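Local coordinates for protein collagen adhesin (Staphylococcus aureus, PDB 2F68) that probably attaches Staphylococcus aureus to collagen, its two linked Ig-like domains closing round the triple helix in a "collagen hug", at residues 67-80 and 296-308. Sequence-based numbering, arbitrary orientation.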
loop_
_atom_site.group_PDB
_atom_site.type_symbol
_atom_site.label_atom_id
_atom_site.label_comp_id
_atom_site.label_asym_id
_atom_site.label_seq_id
_atom_site.Cartn_x
_atom_site.Cartn_y
_atom_site.Cartn_z
ATOM N N TYR A 67 -5.661 -5.236 0.193
ATOM C CA TYR A 67 -4.231 -5.445 0.415
ATOM C C TYR A 67 -3.917 -6.931 0.577
ATOM O O TYR A 67 -4.517 -7.614 1.412
ATOM C CB TYR A 67 -3.749 -4.651 1.631
ATOM C CG TYR A 67 -3.747 -3.149 1.431
ATOM C CD1 TYR A 67 -4.816 -2.367 1.866
ATOM C CD2 TYR A 67 -2.673 -2.510 0.811
ATOM C CE1 TYR A 67 -4.818 -0.985 1.687
ATOM C CE2 TYR A 67 -2.664 -1.132 0.627
ATOM C CZ TYR A 67 -3.739 -0.376 1.067
ATOM O OH TYR A 67 -3.732 0.989 0.886
ATOM N N SER A 68 -2.979 -7.416 -0.234
ATOM C CA SER A 68 -2.655 -8.843 -0.318
ATOM C C SER A 68 -2.148 -9.429 1.000
ATOM O O SER A 68 -1.033 -9.134 1.434
ATOM C CB SER A 68 -1.646 -9.099 -1.443
ATOM O OG SER A 68 -2.175 -8.720 -2.701
ATOM N N LYS A 69 -2.981 -10.256 1.628
ATOM C CA LYS A 69 -2.640 -10.911 2.892
ATOM C C LYS A 69 -3.173 -12.341 2.957
ATOM O O LYS A 69 -4.220 -12.652 2.385
ATOM C CB LYS A 69 -3.168 -10.102 4.084
ATOM C CG LYS A 69 -2.310 -8.902 4.483
ATOM C CD LYS A 69 -1.071 -9.322 5.265
ATOM C CE LYS A 69 -0.225 -8.118 5.648
ATOM N NZ LYS A 69 0.990 -8.514 6.411
ATOM N N THR A 70 -2.439 -13.202 3.660
ATOM C CA THR A 70 -2.848 -14.587 3.880
ATOM C C THR A 70 -2.811 -14.910 5.376
ATOM O O THR A 70 -1.736 -15.058 5.964
ATOM C CB THR A 70 -1.965 -15.581 3.085
ATOM O OG1 THR A 70 -1.858 -15.149 1.722
ATOM C CG2 THR A 70 -2.560 -16.985 3.120
ATOM N N VAL A 71 -3.994 -15.006 5.982
ATOM C CA VAL A 71 -4.122 -15.244 7.421
ATOM C C VAL A 71 -4.803 -16.590 7.693
ATOM O O VAL A 71 -5.921 -16.822 7.229
ATOM C CB VAL A 71 -4.900 -14.098 8.128
ATOM C CG1 VAL A 71 -4.888 -14.283 9.642
ATOM C CG2 VAL A 71 -4.316 -12.739 7.763
ATOM N N PRO A 72 -4.128 -17.483 8.443
ATOM C CA PRO A 72 -4.694 -18.798 8.750
ATOM C C PRO A 72 -5.787 -18.758 9.823
ATOM O O PRO A 72 -5.749 -17.915 10.722
ATOM C CB PRO A 72 -3.485 -19.588 9.255
ATOM C CG PRO A 72 -2.579 -18.562 9.832
ATOM C CD PRO A 72 -2.783 -17.309 9.026
ATOM N N LEU A 73 -6.750 -19.670 9.706
ATOM C CA LEU A 73 -7.806 -19.840 10.700
ATOM C C LEU A 73 -7.459 -21.040 11.576
ATOM O O LEU A 73 -7.430 -22.176 11.099
ATOM C CB LEU A 73 -9.166 -20.051 10.016
ATOM C CG LEU A 73 -9.994 -18.896 9.422
ATOM C CD1 LEU A 73 -10.508 -17.955 10.511
ATOM C CD2 LEU A 73 -9.256 -18.116 8.339
ATOM N N THR A 74 -7.189 -20.785 12.855
ATOM C CA THR A 74 -6.671 -21.821 13.755
ATOM C C THR A 74 -7.554 -22.098 14.971
ATOM O O THR A 74 -8.080 -21.175 15.597
ATOM C CB THR A 74 -5.239 -21.491 14.244
ATOM O OG1 THR A 74 -5.200 -20.157 14.764
ATOM C CG2 THR A 74 -4.232 -21.622 13.107
ATOM N N VAL A 75 -7.709 -23.384 15.286
ATOM C CA VAL A 75 -8.382 -23.833 16.505
ATOM C C VAL A 75 -7.449 -24.772 17.271
ATOM O O VAL A 75 -7.101 -25.850 16.777
ATOM C CB VAL A 75 -9.731 -24.549 16.209
ATOM C CG1 VAL A 75 -10.355 -25.088 17.495
ATOM C CG2 VAL A 75 -10.704 -23.610 15.513
ATOM N N LYS A 76 -7.049 -24.345 18.469
ATOM C CA LYS A 76 -6.142 -25.101 19.347
ATOM C C LYS A 76 -4.847 -25.533 18.637
ATOM O O LYS A 76 -4.413 -26.684 18.745
ATOM C CB LYS A 76 -6.870 -26.301 19.982
ATOM C CG LYS A 76 -6.297 -26.771 21.320
ATOM C CD LYS A 76 -6.722 -25.869 22.472
ATOM C CE LYS A 76 -6.150 -26.357 23.794
ATOM N NZ LYS A 76 -6.559 -25.488 24.931
ATOM N N GLY A 77 -4.245 -24.597 17.907
ATOM C CA GLY A 77 -2.991 -24.841 17.195
ATOM C C GLY A 77 -3.138 -25.498 15.833
ATOM O O GLY A 77 -2.176 -25.563 15.065
ATOM N N GLU A 78 -4.341 -25.985 15.534
ATOM C CA GLU A 78 -4.614 -26.680 14.278
ATOM C C GLU A 78 -5.289 -25.751 13.271
ATOM O O GLU A 78 -6.331 -25.160 13.562
ATOM C CB GLU A 78 -5.486 -27.915 14.533
ATOM C CG GLU A 78 -5.488 -28.944 13.403
ATOM C CD GLU A 78 -4.365 -29.965 13.516
ATOM O OE1 GLU A 78 -3.198 -29.570 13.732
ATOM O OE2 GLU A 78 -4.651 -31.174 13.377
ATOM N N GLN A 79 -4.683 -25.629 12.091
ATOM C CA GLN A 79 -5.222 -24.793 11.020
ATOM C C GLN A 79 -6.419 -25.475 10.359
ATOM O O GLN A 79 -6.292 -26.560 9.785
ATOM C CB GLN A 79 -4.137 -24.473 9.985
ATOM C CG GLN A 79 -4.516 -23.377 8.990
ATOM C CD GLN A 79 -3.413 -23.071 7.991
ATOM O OE1 GLN A 79 -2.236 -22.983 8.347
ATOM N NE2 GLN A 79 -3.792 -22.897 6.729
ATOM N N VAL A 80 -7.580 -24.830 10.452
ATOM C CA VAL A 80 -8.829 -25.377 9.914
ATOM C C VAL A 80 -9.323 -24.621 8.676
ATOM O O VAL A 80 -10.174 -25.118 7.935
ATOM C CB VAL A 80 -9.954 -25.435 10.988
ATOM C CG1 VAL A 80 -9.587 -26.410 12.101
ATOM C CG2 VAL A 80 -10.251 -24.049 11.559
ATOM N N HIS A 296 2.412 3.101 7.274
ATOM C CA HIS A 296 1.856 2.113 8.194
ATOM C C HIS A 296 1.678 0.755 7.522
ATOM O O HIS A 296 1.253 0.674 6.366
ATOM C CB HIS A 296 0.520 2.597 8.763
ATOM C CG HIS A 296 0.624 3.862 9.557
ATOM N ND1 HIS A 296 0.390 5.105 9.012
ATOM C CD2 HIS A 296 0.940 4.074 10.857
ATOM C CE1 HIS A 296 0.556 6.030 9.942
ATOM N NE2 HIS A 296 0.890 5.430 11.070
ATOM N N ASN A 297 2.009 -0.304 8.256
ATOM C CA ASN A 297 1.872 -1.673 7.767
ATOM C C ASN A 297 0.415 -2.130 7.773
ATOM O O ASN A 297 -0.384 -1.672 8.592
ATOM C CB ASN A 297 2.732 -2.626 8.604
ATOM C CG ASN A 297 3.035 -3.937 7.888
ATOM O OD1 ASN A 297 2.731 -4.106 6.705
ATOM N ND2 ASN A 297 3.645 -4.871 8.609
ATOM N N ILE A 298 0.083 -3.036 6.855
ATOM C CA ILE A 298 -1.288 -3.521 6.697
ATOM C C ILE A 298 -1.668 -4.524 7.786
ATOM O O ILE A 298 -0.932 -5.477 8.053
ATOM C CB ILE A 298 -1.523 -4.133 5.283
ATOM C CG1 ILE A 298 -1.215 -3.110 4.175
ATOM C CG2 ILE A 298 -2.941 -4.700 5.149
ATOM C CD1 ILE A 298 -1.952 -1.767 4.294
ATOM N N ASN A 299 -2.822 -4.290 8.407
ATOM C CA ASN A 299 -3.349 -5.164 9.449
ATOM C C ASN A 299 -4.388 -6.140 8.903
ATOM O O ASN A 299 -5.351 -5.732 8.248
ATOM C CB ASN A 299 -3.956 -4.337 10.589
ATOM C CG ASN A 299 -2.961 -3.369 11.210
ATOM O OD1 ASN A 299 -1.808 -3.718 11.469
ATOM N ND2 ASN A 299 -3.411 -2.145 11.459
ATOM N N ALA A 300 -4.179 -7.426 9.174
ATOM C CA ALA A 300 -5.108 -8.474 8.758
ATOM C C ALA A 300 -5.147 -9.607 9.779
ATOM O O ALA A 300 -4.121 -10.226 10.075
ATOM C CB ALA A 300 -4.739 -9.002 7.377
ATOM N N ASN A 301 -6.338 -9.866 10.315
ATOM C CA ASN A 301 -6.534 -10.895 11.336
ATOM C C ASN A 301 -7.757 -11.767 11.065
ATOM O O ASN A 301 -8.751 -11.300 10.504
ATOM C CB ASN A 301 -6.651 -10.258 12.726
ATOM C CG ASN A 301 -5.374 -9.560 13.165
ATOM O OD1 ASN A 301 -4.279 -10.121 13.078
ATOM N ND2 ASN A 301 -5.511 -8.333 13.651
ATOM N N ALA A 302 -7.675 -13.032 11.470
ATOM C CA ALA A 302 -8.779 -13.976 11.314
ATOM C C ALA A 302 -8.835 -14.962 12.478
ATOM O O ALA A 302 -7.826 -15.576 12.835
ATOM C CB ALA A 302 -8.666 -14.714 9.986
ATOM N N GLY A 303 -10.022 -15.102 13.064
ATOM C CA GLY A 303 -10.236 -16.009 14.190
ATOM C C GLY A 303 -11.380 -16.976 13.953
ATOM O O GLY A 303 -12.268 -16.709 13.141
ATOM N N ILE A 304 -11.352 -18.098 14.669
ATOM C CA ILE A 304 -12.366 -19.149 14.534
ATOM C C ILE A 304 -12.491 -19.980 15.818
ATOM O O ILE A 304 -11.487 -20.381 16.413
ATOM C CB ILE A 304 -12.101 -20.053 13.282
ATOM C CG1 ILE A 304 -13.213 -21.097 13.099
ATOM C CG2 ILE A 304 -10.703 -20.686 13.336
ATOM C CD1 ILE A 304 -13.299 -21.677 11.695
ATOM N N GLU A 305 -13.732 -20.215 16.240
ATOM C CA GLU A 305 -14.027 -21.013 17.431
ATOM C C GLU A 305 -14.805 -22.273 17.061
ATOM O O GLU A 305 -15.565 -22.277 16.090
ATOM C CB GLU A 305 -14.819 -20.189 18.450
ATOM C CG GLU A 305 -14.048 -19.024 19.062
ATOM C CD GLU A 305 -14.875 -18.222 20.053
ATOM O OE1 GLU A 305 -15.494 -18.828 20.954
ATOM O OE2 GLU A 305 -14.895 -16.978 19.938
ATOM N N GLY A 306 -14.611 -23.335 17.839
ATOM C CA GLY A 306 -15.289 -24.607 17.598
ATOM C C GLY A 306 -15.108 -25.617 18.715
ATOM O O GLY A 306 -14.117 -25.576 19.447
ATOM N N THR A 307 -16.074 -26.525 18.839
ATOM C CA THR A 307 -16.038 -27.576 19.853
ATOM C C THR A 307 -15.659 -28.913 19.215
ATOM O O THR A 307 -16.276 -29.343 18.238
ATOM C CB THR A 307 -17.394 -27.705 20.590
ATOM O OG1 THR A 307 -17.877 -26.403 20.946
ATOM C CG2 THR A 307 -17.250 -28.549 21.854
ATOM N N VAL A 308 -14.640 -29.559 19.779
ATOM C CA VAL A 308 -14.133 -30.838 19.272
ATOM C C VAL A 308 -15.113 -31.976 19.571
ATOM O O VAL A 308 -15.229 -32.923 18.789
ATOM C CB VAL A 308 -12.741 -31.190 19.868
ATOM C CG1 VAL A 308 -11.984 -32.135 18.935
ATOM C CG2 VAL A 308 -11.915 -29.926 20.111
HETATM O O HOH W 1 2.868 -6.695 5.142
HETATM O O HOH W 2 -8.943 -18.606 16.144
#
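Ile298 lays its CD1 methyl over the middle of the Tyr67 ring, 3.5 Å from the centroid and only 8° off the ring normal, a CH-pi contact made by the very tip of the chain. Its CG2, anti to the backbone N, turns instead to Tyr67 CB at 3.6 Å, so the branched residue grips ring and stem together. At the far end Ile304 is turned differently: CG2, between its own backbone N and carbonyl carbon, is wedged among Leu73 CB, Val75 CG2 (3.6 Å) and Val80 CG2, against the hairpin whose type I' turn runs from Val75 to Glu78. Between these ends the side chains are smaller, but the fit stays close. Ala300 and Ala302 offer single methyls, small enough for Val71 to straddle them, CG2 on the former and CG1 on the latter, each at 3.8 Å. The looser side is bridged by water: one molecule joins Lys69 NZ to Asn297 OD1, and another donates to O of exposed Thr74 (2.8 Å) while accepting from Ile304 N. Strand 300-307, the C-terminal strand, pairs with 104-116, as 62-75 does, and runs roughly parallel to 69-75, at 22°, completing the N-terminal Ig-like domain. With apolar packing and bridging waters replacing direct backbone bonding, the chemistry implies that the returning strand is held to 67-80 mainly by hydrophobic burial.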